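Long-range contacts in phosphatidylinositol-specific phospholipase C (Listeria monocytogenes, PDB 2PLC), which is a bacterial member of the phosphatidylinositol-specific phospholipase C family, with an X domain assigned to the TIM-barrel clan: residues A[25-30]-A[59-64]; A[248-253]-A[269-274]; A[187-192]-A[217-222]. One frame throughout, in Å; residues are numbered along the deposited sequence.

Contact 1: A[25-30]-A[59-64]; sequences HDTMSY and RYIDIR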
loop_
_atom_site.group_PDB
_atom_site.type_symbol
_atom_site.label_atom_id
_atom_site.label_comp_id
_atom_site.label_asym_id
_atom_site.label_seq_id
_atom_site.Cartn_x
_atom_site.Cartn_y
_atom_site.Cartn_z
ATOM N N HIS A 25 4.966 -3.875 -1.677
ATOM C CA HIS A 25 5.831 -3.565 -0.548
ATOM C C HIS A 25 7.036 -2.826 -1.117
ATOM O O HIS A 25 7.584 -3.237 -2.143
ATOM C CB HIS A 25 6.273 -4.857 0.149
ATOM C CG HIS A 25 7.425 -4.681 1.086
ATOM N ND1 HIS A 25 8.647 -5.285 0.882
ATOM C CD2 HIS A 25 7.544 -3.972 2.232
ATOM C CE1 HIS A 25 9.468 -4.957 1.862
ATOM N NE2 HIS A 25 8.824 -4.161 2.695
ATOM N N ASP A 26 7.415 -1.721 -0.476
ATOM C CA ASP A 26 8.549 -0.902 -0.914
ATOM C C ASP A 26 8.433 -0.612 -2.413
ATOM O O ASP A 26 9.332 -0.893 -3.212
ATOM C CB ASP A 26 9.863 -1.609 -0.593
ATOM C CG ASP A 26 10.989 -0.646 -0.307
ATOM O OD1 ASP A 26 10.857 0.578 -0.549
ATOM O OD2 ASP A 26 12.020 -1.135 0.177
ATOM N N THR A 27 7.285 -0.049 -2.758
ATOM C CA THR A 27 6.898 0.314 -4.107
ATOM C C THR A 27 7.978 0.855 -5.047
ATOM O O THR A 27 8.062 0.425 -6.199
ATOM C CB THR A 27 5.754 1.337 -4.037
ATOM O OG1 THR A 27 4.692 0.805 -3.226
ATOM C CG2 THR A 27 5.233 1.668 -5.440
ATOM N N MET A 28 8.791 1.787 -4.552
ATOM C CA MET A 28 9.828 2.437 -5.357
ATOM C C MET A 28 11.157 1.721 -5.541
ATOM O O MET A 28 12.015 2.210 -6.273
ATOM C CB MET A 28 10.114 3.840 -4.814
ATOM C CG MET A 28 8.906 4.752 -4.759
ATOM S SD MET A 28 7.971 4.761 -6.301
ATOM C CE MET A 28 8.960 5.894 -7.310
ATOM N N SER A 29 11.345 0.587 -4.873
ATOM C CA SER A 29 12.601 -0.140 -4.987
ATOM C C SER A 29 12.712 -1.012 -6.239
ATOM O O SER A 29 12.770 -2.244 -6.160
ATOM C CB SER A 29 12.857 -0.969 -3.733
ATOM O OG SER A 29 14.177 -1.483 -3.746
ATOM N N TYR A 30 12.705 -0.361 -7.396
ATOM C CA TYR A 30 12.845 -1.037 -8.687
ATOM C C TYR A 30 13.929 -0.311 -9.470
ATOM O O TYR A 30 14.219 -0.636 -10.617
ATOM C CB TYR A 30 11.532 -1.038 -9.477
ATOM C CG TYR A 30 10.939 0.328 -9.705
ATOM C CD1 TYR A 30 11.334 1.114 -10.794
ATOM C CD2 TYR A 30 9.980 0.841 -8.830
ATOM C CE1 TYR A 30 10.785 2.379 -11.000
ATOM C CE2 TYR A 30 9.422 2.102 -9.026
ATOM C CZ TYR A 30 9.825 2.865 -10.109
ATOM O OH TYR A 30 9.247 4.096 -10.310
ATOM N N ARG A 59 -3.374 -0.853 -5.912
ATOM C CA ARG A 59 -4.076 0.294 -5.343
ATOM C C ARG A 59 -3.556 0.676 -3.972
ATOM O O ARG A 59 -4.100 1.556 -3.308
ATOM C CB ARG A 59 -5.584 0.048 -5.284
ATOM C CG ARG A 59 -6.264 0.025 -6.642
ATOM C CD ARG A 59 -6.160 1.354 -7.369
ATOM N NE ARG A 59 -6.739 1.258 -8.704
ATOM C CZ ARG A 59 -6.061 0.919 -9.797
ATOM N NH1 ARG A 59 -4.764 0.648 -9.722
ATOM N NH2 ARG A 59 -6.690 0.813 -10.965
ATOM N N TYR A 60 -2.526 -0.028 -3.530
ATOM C CA TYR A 60 -1.902 0.267 -2.254
ATOM C C TYR A 60 -0.423 0.407 -2.539
ATOM O O TYR A 60 0.177 -0.479 -3.156
ATOM C CB TYR A 60 -2.124 -0.868 -1.250
ATOM C CG TYR A 60 -1.240 -0.758 -0.025
ATOM C CD1 TYR A 60 -1.626 0.002 1.071
ATOM C CD2 TYR A 60 0.009 -1.380 0.012
ATOM C CE1 TYR A 60 -0.795 0.148 2.176
ATOM C CE2 TYR A 60 0.848 -1.241 1.108
ATOM C CZ TYR A 60 0.438 -0.475 2.186
ATOM O OH TYR A 60 1.266 -0.335 3.271
ATOM N N ILE A 61 0.160 1.527 -2.130
ATOM C CA ILE A 61 1.588 1.738 -2.341
ATOM C C ILE A 61 2.283 2.045 -1.029
ATOM O O ILE A 61 1.674 2.548 -0.089
ATOM C CB ILE A 61 1.879 2.817 -3.407
ATOM C CG1 ILE A 61 1.256 4.154 -3.015
ATOM C CG2 ILE A 61 1.344 2.364 -4.754
ATOM C CD1 ILE A 61 1.498 5.253 -4.034
ATOM N N ASP A 62 3.560 1.701 -0.971
ATOM C CA ASP A 62 4.373 1.864 0.222
ATOM C C ASP A 62 5.562 2.757 -0.153
ATOM O O ASP A 62 6.517 2.308 -0.786
ATOM C CB ASP A 62 4.814 0.464 0.646
ATOM C CG ASP A 62 5.734 0.456 1.832
ATOM O OD1 ASP A 62 5.993 1.522 2.433
ATOM O OD2 ASP A 62 6.202 -0.655 2.165
ATOM N N ILE A 63 5.485 4.024 0.243
ATOM C CA ILE A 63 6.509 5.015 -0.071
ATOM C C ILE A 63 7.356 5.404 1.138
ATOM O O ILE A 63 6.832 5.833 2.163
ATOM C CB ILE A 63 5.856 6.284 -0.665
ATOM C CG1 ILE A 63 4.918 5.908 -1.821
ATOM C CG2 ILE A 63 6.922 7.272 -1.143
ATOM C CD1 ILE A 63 5.604 5.262 -3.000
ATOM N N ARG A 64 8.672 5.262 1.004
ATOM C CA ARG A 64 9.600 5.592 2.086
ATOM C C ARG A 64 10.415 6.814 1.665
ATOM O O ARG A 64 11.043 6.805 0.602
ATOM C CB ARG A 64 10.551 4.423 2.341
ATOM C CG ARG A 64 9.943 3.035 2.183
ATOM C CD ARG A 64 9.072 2.652 3.354
ATOM N NE ARG A 64 8.596 1.271 3.246
ATOM C CZ ARG A 64 9.215 0.216 3.769
ATOM N NH1 ARG A 64 10.350 0.372 4.437
ATOM N NH2 ARG A 64 8.684 -0.994 3.657
HETATM O O HOH W 1 10.150 -3.467 5.121
HETATM O O HOH W 2 9.257 2.699 -1.753
#
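Asp26 and Asp62 mark the closest backbone approach, their CA atoms 5.1 Å apart, where the loop after strand 20-24 passes over strand 60-65. The touching parts, 25-28 and 61-64, run 67° apart, so the loop crosses the strand and does not extend its sheet. A type I turn from Asp26 to Ser29 shapes the crossing, and Thr27 N adds a weak bond to Asp62 O.

The firmer bonds converge on Asp62. Its backbone N donates almost straight to Thr27 OG1 at 2.7 Å; chi1 (-54°) turns this hydroxyl there and to Thr24 OG1, its second partner. Asp26 N reaches Asp62 OD2 at 3.1 Å, coming from above the carboxylate plane. Arg64 grips the same carboxylate side-on, NE to OD1 at 2.7 Å and NH2 to OD2 at 2.9 Å, both on syn sides. This pair of bonds restrains the rotation of the carboxylate, and OD2 accepts two sound bonds, with Arg104 in a long, weak ion pair. Asp26 OD1 stands over one guanidinium face, the two flat groups only 9° apart, consistent with some charge attraction although no N-H points at it. One water accepts from Met28 N and donates to both Asp26 OD1 and Asp62 O; another bridges His25 NE2 and Arg64 NH2. On the apolar side, Met28 CG rests 3.8 Å from Ile63 CD1.

At the loop's start, His25 ND1 is hydrogen-bonded to Asp258 OD1. Met28 and Ile63 both pack on Val85 of helix 82-95 and Ile71 of strand 70-73, while Ile61 touches Ile89 of that helix and Met103 of strand 101-107. The crossing thus ties the parallel sheet to the mixed sheet, both segments within the TIM-barrel-clan X domain.

Contact 2: A[248-253]-A[269-274]; sequences KVRGLG and IKNNKF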
loop_
_atom_site.group_PDB
_atom_site.type_symbol
_atom_site.label_atom_id
_atom_site.label_comp_id
_atom_site.label_asym_id
_atom_site.label_seq_id
_atom_site.Cartn_x
_atom_site.Cartn_y
_atom_site.Cartn_z
ATOM N N LYS A 248 -17.190 -18.337 -2.374
ATOM C CA LYS A 248 -17.931 -17.085 -2.209
ATOM C C LYS A 248 -17.430 -16.232 -1.035
ATOM O O LYS A 248 -18.207 -15.525 -0.395
ATOM C CB LYS A 248 -19.434 -17.364 -2.043
ATOM C CG LYS A 248 -20.279 -17.185 -3.296
ATOM C CD LYS A 248 -20.007 -18.243 -4.344
ATOM C CE LYS A 248 -21.004 -18.130 -5.491
ATOM N NZ LYS A 248 -20.814 -19.191 -6.520
ATOM N N VAL A 249 -16.129 -16.294 -0.763
ATOM C CA VAL A 249 -15.534 -15.523 0.324
ATOM C C VAL A 249 -14.779 -14.308 -0.217
ATOM O O VAL A 249 -13.763 -14.454 -0.900
ATOM C CB VAL A 249 -14.578 -16.387 1.163
ATOM C CG1 VAL A 249 -14.081 -15.602 2.365
ATOM C CG2 VAL A 249 -15.282 -17.656 1.610
ATOM N N ARG A 250 -15.290 -13.114 0.095
ATOM C CA ARG A 250 -14.704 -11.848 -0.350
ATOM C C ARG A 250 -14.151 -10.997 0.796
ATOM O O ARG A 250 -14.238 -11.371 1.968
ATOM C CB ARG A 250 -15.747 -11.010 -1.095
ATOM C CG ARG A 250 -16.224 -11.558 -2.423
ATOM C CD ARG A 250 -17.335 -12.564 -2.261
ATOM N NE ARG A 250 -18.279 -12.494 -3.372
ATOM C CZ ARG A 250 -18.285 -13.316 -4.418
ATOM N NH1 ARG A 250 -17.391 -14.292 -4.517
ATOM N NH2 ARG A 250 -19.190 -13.159 -5.374
ATOM N N GLY A 251 -13.601 -9.835 0.435
ATOM C CA GLY A 251 -13.062 -8.896 1.412
ATOM C C GLY A 251 -11.876 -9.373 2.223
ATOM O O GLY A 251 -11.865 -9.250 3.445
ATOM N N LEU A 252 -10.844 -9.836 1.527
ATOM C CA LEU A 252 -9.642 -10.358 2.162
ATOM C C LEU A 252 -8.663 -9.291 2.646
ATOM O O LEU A 252 -7.628 -9.612 3.224
ATOM C CB LEU A 252 -8.938 -11.315 1.203
ATOM C CG LEU A 252 -9.808 -12.419 0.594
ATOM C CD1 LEU A 252 -8.969 -13.271 -0.336
ATOM C CD2 LEU A 252 -10.441 -13.270 1.684
ATOM N N GLY A 253 -8.991 -8.025 2.418
ATOM C CA GLY A 253 -8.111 -6.951 2.846
ATOM C C GLY A 253 -7.036 -6.640 1.822
ATOM O O GLY A 253 -7.141 -7.019 0.657
ATOM N N ILE A 269 -8.035 -9.099 -7.643
ATOM C CA ILE A 269 -9.091 -8.146 -7.991
ATOM C C ILE A 269 -10.410 -8.897 -8.222
ATOM O O ILE A 269 -11.469 -8.464 -7.755
ATOM C CB ILE A 269 -8.737 -7.352 -9.275
ATOM C CG1 ILE A 269 -7.563 -6.409 -9.012
ATOM C CG2 ILE A 269 -9.950 -6.566 -9.776
ATOM C CD1 ILE A 269 -7.018 -5.750 -10.271
ATOM N N LYS A 270 -10.331 -10.030 -8.926
ATOM C CA LYS A 270 -11.506 -10.844 -9.226
ATOM C C LYS A 270 -12.225 -11.363 -7.983
ATOM O O LYS A 270 -13.386 -11.771 -8.064
ATOM C CB LYS A 270 -11.147 -12.012 -10.144
ATOM C CG LYS A 270 -10.891 -11.617 -11.585
ATOM C CD LYS A 270 -10.805 -12.856 -12.466
ATOM C CE LYS A 270 -10.654 -12.498 -13.938
ATOM N NZ LYS A 270 -10.783 -13.692 -14.826
ATOM N N ASN A 271 -11.547 -11.345 -6.836
ATOM C CA ASN A 271 -12.167 -11.799 -5.594
ATOM C C ASN A 271 -13.332 -10.902 -5.177
ATOM O O ASN A 271 -14.234 -11.354 -4.482
ATOM C CB ASN A 271 -11.145 -11.883 -4.457
ATOM C CG ASN A 271 -11.753 -12.410 -3.169
ATOM O OD1 ASN A 271 -11.972 -11.661 -2.226
ATOM N ND2 ASN A 271 -12.043 -13.708 -3.133
ATOM N N ASN A 272 -13.310 -9.635 -5.585
ATOM C CA ASN A 272 -14.386 -8.700 -5.248
ATOM C C ASN A 272 -15.606 -8.981 -6.124
ATOM O O ASN A 272 -15.461 -9.439 -7.259
ATOM C CB ASN A 272 -13.934 -7.258 -5.471
ATOM C CG ASN A 272 -12.657 -6.927 -4.740
ATOM O OD1 ASN A 272 -12.652 -6.766 -3.522
ATOM N ND2 ASN A 272 -11.562 -6.813 -5.485
ATOM N N LYS A 273 -16.802 -8.701 -5.607
ATOM C CA LYS A 273 -18.025 -8.938 -6.374
ATOM C C LYS A 273 -18.435 -7.724 -7.206
ATOM O O LYS A 273 -18.637 -6.626 -6.676
ATOM C CB LYS A 273 -19.189 -9.361 -5.466
ATOM C CG LYS A 273 -20.286 -10.127 -6.214
ATOM C CD LYS A 273 -21.687 -9.542 -6.018
ATOM C CE LYS A 273 -22.282 -9.879 -4.650
ATOM N NZ LYS A 273 -21.595 -9.193 -3.515
ATOM N N PHE A 274 -18.547 -7.941 -8.514
ATOM C CA PHE A 274 -18.937 -6.901 -9.464
ATOM C C PHE A 274 -20.345 -7.194 -10.002
ATOM O O PHE A 274 -21.205 -6.288 -9.933
ATOM C CB PHE A 274 -17.946 -6.850 -10.637
ATOM C CG PHE A 274 -16.525 -6.532 -10.236
ATOM C CD1 PHE A 274 -15.672 -7.535 -9.786
ATOM C CD2 PHE A 274 -16.034 -5.233 -10.334
ATOM C CE1 PHE A 274 -14.355 -7.249 -9.442
ATOM C CE2 PHE A 274 -14.715 -4.939 -9.992
ATOM C CZ PHE A 274 -13.877 -5.948 -9.547
HETATM O O HOH W 3 -14.739 -8.096 -1.779
#
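Asn271, in the type I turn from Ile269 to Asn272 that follows helix 262-269, is the first residue of its segment to meet 248-253. Its CG lies anti to the backbone N (chi1 -178°), and from there the amide slots in beside the other loop. ND2 donates to Val249 O at 2.9 Å, with an N-H...O angle of 160° and the acceptor close to the amide plane. OD1 lies 3.3 Å from Arg250 CA, but its hydrogen bond goes to Ser20 OG; ND2 has a second partner in Thr245 OG1, near the Schellman end of helix 226-246.

Asn272 turns its amide back on its own turn, ND2 meeting Ile269 O at 2.8 Å beside the backbone bond from Asn272 N to that same oxygen. Its OD1 takes a bond from a water, which also accepts weakly from Gly251 N, and another from Ser20 N.

Lys273 then crosses Arg250 obliquely, CG 3.3 Å from Arg250 NH2, while Lys248 CG lies over one guanidinium face. Lys273 NZ and Arg250 NE stand 4.7 Å apart.

Neutral amides thus carry the polar bonding between the segments: one side chain, Asn271, satisfies a loop carbonyl and ties the chain's C-terminal tail to both a helix end and the start of strand 20-24. Arg250 meets the aliphatic part of Lys273 with a guanidinium nitrogen, and their like charges would add mild repulsion.

Contact 3: A[187-192]-A[217-222]; sequences NGPSVK and ISATSL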
loop_
_atom_site.group_PDB
_atom_site.type_symbol
_atom_site.label_atom_id
_atom_site.label_comp_id
_atom_site.label_asym_id
_atom_site.label_seq_id
_atom_site.Cartn_x
_atom_site.Cartn_y
_atom_site.Cartn_z
ATOM N N ASN A 187 11.000 -10.466 9.379
ATOM C CA ASN A 187 12.288 -10.968 9.864
ATOM C C ASN A 187 12.568 -12.470 9.748
ATOM O O ASN A 187 12.408 -13.228 10.703
ATOM C CB ASN A 187 12.527 -10.492 11.302
ATOM C CG ASN A 187 14.003 -10.419 11.659
ATOM O OD1 ASN A 187 14.871 -10.391 10.785
ATOM N ND2 ASN A 187 14.290 -10.375 12.955
ATOM N N GLY A 188 13.012 -12.870 8.559
ATOM C CA GLY A 188 13.367 -14.248 8.268
ATOM C C GLY A 188 12.465 -15.395 8.684
ATOM O O GLY A 188 12.953 -16.349 9.286
ATOM N N PRO A 189 11.156 -15.348 8.395
ATOM C CA PRO A 189 10.302 -16.467 8.796
ATOM C C PRO A 189 10.442 -17.597 7.777
ATOM O O PRO A 189 10.902 -17.366 6.662
ATOM C CB PRO A 189 8.907 -15.854 8.722
ATOM C CG PRO A 189 9.029 -14.941 7.552
ATOM C CD PRO A 189 10.354 -14.265 7.793
ATOM N N SER A 190 10.106 -18.822 8.166
ATOM C CA SER A 190 10.162 -19.931 7.224
ATOM C C SER A 190 8.969 -19.742 6.286
ATOM O O SER A 190 7.980 -19.111 6.654
ATOM C CB SER A 190 10.047 -21.268 7.952
ATOM O OG SER A 190 8.808 -21.363 8.622
ATOM N N VAL A 191 9.071 -20.257 5.068
ATOM C CA VAL A 191 7.988 -20.133 4.105
ATOM C C VAL A 191 6.676 -20.702 4.661
ATOM O O VAL A 191 5.629 -20.079 4.521
ATOM C CB VAL A 191 8.369 -20.813 2.773
ATOM C CG1 VAL A 191 7.185 -20.849 1.821
ATOM C CG2 VAL A 191 9.534 -20.067 2.140
ATOM N N LYS A 192 6.750 -21.854 5.333
ATOM C CA LYS A 192 5.578 -22.509 5.924
ATOM C C LYS A 192 4.903 -21.617 6.969
ATOM O O LYS A 192 3.694 -21.400 6.922
ATOM C CB LYS A 192 5.970 -23.858 6.555
ATOM C CG LYS A 192 5.475 -25.110 5.793
ATOM C CD LYS A 192 4.029 -25.527 6.179
ATOM C CE LYS A 192 3.490 -26.722 5.339
ATOM N NZ LYS A 192 2.024 -27.022 5.524
ATOM N N ILE A 217 2.828 -10.130 2.301
ATOM C CA ILE A 217 3.271 -11.398 1.740
ATOM C C ILE A 217 4.818 -11.360 1.736
ATOM O O ILE A 217 5.484 -12.395 1.797
ATOM C CB ILE A 217 2.784 -11.559 0.273
ATOM C CG1 ILE A 217 1.286 -11.265 0.158
ATOM C CG2 ILE A 217 3.121 -12.940 -0.255
ATOM C CD1 ILE A 217 0.407 -12.229 0.868
ATOM N N SER A 218 5.371 -10.146 1.705
ATOM C CA SER A 218 6.814 -9.906 1.676
ATOM C C SER A 218 7.614 -10.289 2.927
ATOM O O SER A 218 7.092 -10.291 4.043
ATOM C CB SER A 218 7.069 -8.435 1.348
ATOM O OG SER A 218 6.307 -7.591 2.197
ATOM N N ALA A 219 8.899 -10.568 2.725
ATOM C CA ALA A 219 9.810 -10.937 3.806
ATOM C C ALA A 219 11.266 -10.890 3.326
ATOM O O ALA A 219 11.528 -10.842 2.124
ATOM C CB ALA A 219 9.476 -12.321 4.316
ATOM N N THR A 220 12.204 -10.876 4.273
ATOM C CA THR A 220 13.636 -10.858 3.962
ATOM C C THR A 220 14.319 -11.806 4.917
ATOM O O THR A 220 13.794 -12.105 5.987
ATOM C CB THR A 220 14.315 -9.501 4.218
ATOM O OG1 THR A 220 13.347 -8.448 4.220
ATOM C CG2 THR A 220 15.346 -9.236 3.144
ATOM N N SER A 221 15.530 -12.210 4.550
ATOM C CA SER A 221 16.335 -13.118 5.347
ATOM C C SER A 221 17.778 -12.948 4.898
ATOM O O SER A 221 18.039 -12.435 3.800
ATOM C CB SER A 221 15.879 -14.560 5.115
ATOM O OG SER A 221 16.737 -15.478 5.758
ATOM N N LEU A 222 18.713 -13.328 5.766
ATOM C CA LEU A 222 20.133 -13.241 5.439
ATOM C C LEU A 222 20.441 -14.249 4.341
ATOM O O LEU A 222 21.241 -13.980 3.445
ATOM C CB LEU A 222 20.993 -13.564 6.664
ATOM C CG LEU A 222 20.843 -12.686 7.908
ATOM C CD1 LEU A 222 21.751 -13.210 9.001
ATOM C CD2 LEU A 222 21.177 -11.242 7.591
#
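Gly188 N donates to Thr220 O at 2.8 Å, the sole hydrogen bond between the two segments. The nitrogen lies nearly on the extension of the carbonyl bond, with a C=O...N angle of 171°, yet the N-H itself is bent away, its angle to the oxygen only 138°. The bond is one of the two that make a single beta bridge, Asn187 opposite Thr220; the other, between Thr220 and Tyr186, means that the backbone of Thr220 is bonded to the residues on either side of Asn187.

Next to the bridge the chains come into contact: the CA atoms of Gly188 and Ser221 are 4.3 Å apart. Gly188 has a positive phi, and its bare CA meets Ser221 CB at 4.0 Å. Ser221 OG, anti to its backbone N, makes a weak bond to Thr223 N. On the other side of Thr220, the Pro189 ring comes up to Ala219 through CD and CG, 4.1 and 4.2 Å from Ala219 CB.

Beyond the proline, Ser190 takes the N-cap position and starts helix 191-207. Pro189 O is bonded to Tyr229 OH of helix 226-246.

In chemical terms this is a light surface junction, burying 139 Å² in all. One backbone bond joins the segments and, with that between Thr220 and Tyr186, sets the alignment; a proline-alanine contact supplies the apolar part. Ser190 and Ser221 use their hydroxyls locally, Ser190 as a helix cap and Ser221 in its weak bond, with neither reaching across.

Along the chain the order is contact 1, contact 3, contact 2, each closing before the next opens. All three border the parallel sheet 20-24, 253-257, 212-216, 180-183. Contact 1 begins just after strand 20-24 and contact 3 joins the loops leaving strands 180-183 and 212-216, both at C-terminal strand ends; contact 2 precedes strand 253-257, at the other end. Centres of contacts 1 and 3 are 18 Å apart, and they touch through His25 CG and Ser218 OG at 3.3 Å. The centre of contact 2 lies 23 Å from that of contact 1 and 26 Å from that of contact 3. TIM barrels generally place functional loops at C-terminal strand ends, consistent with contacts 1 and 3 shaping that side.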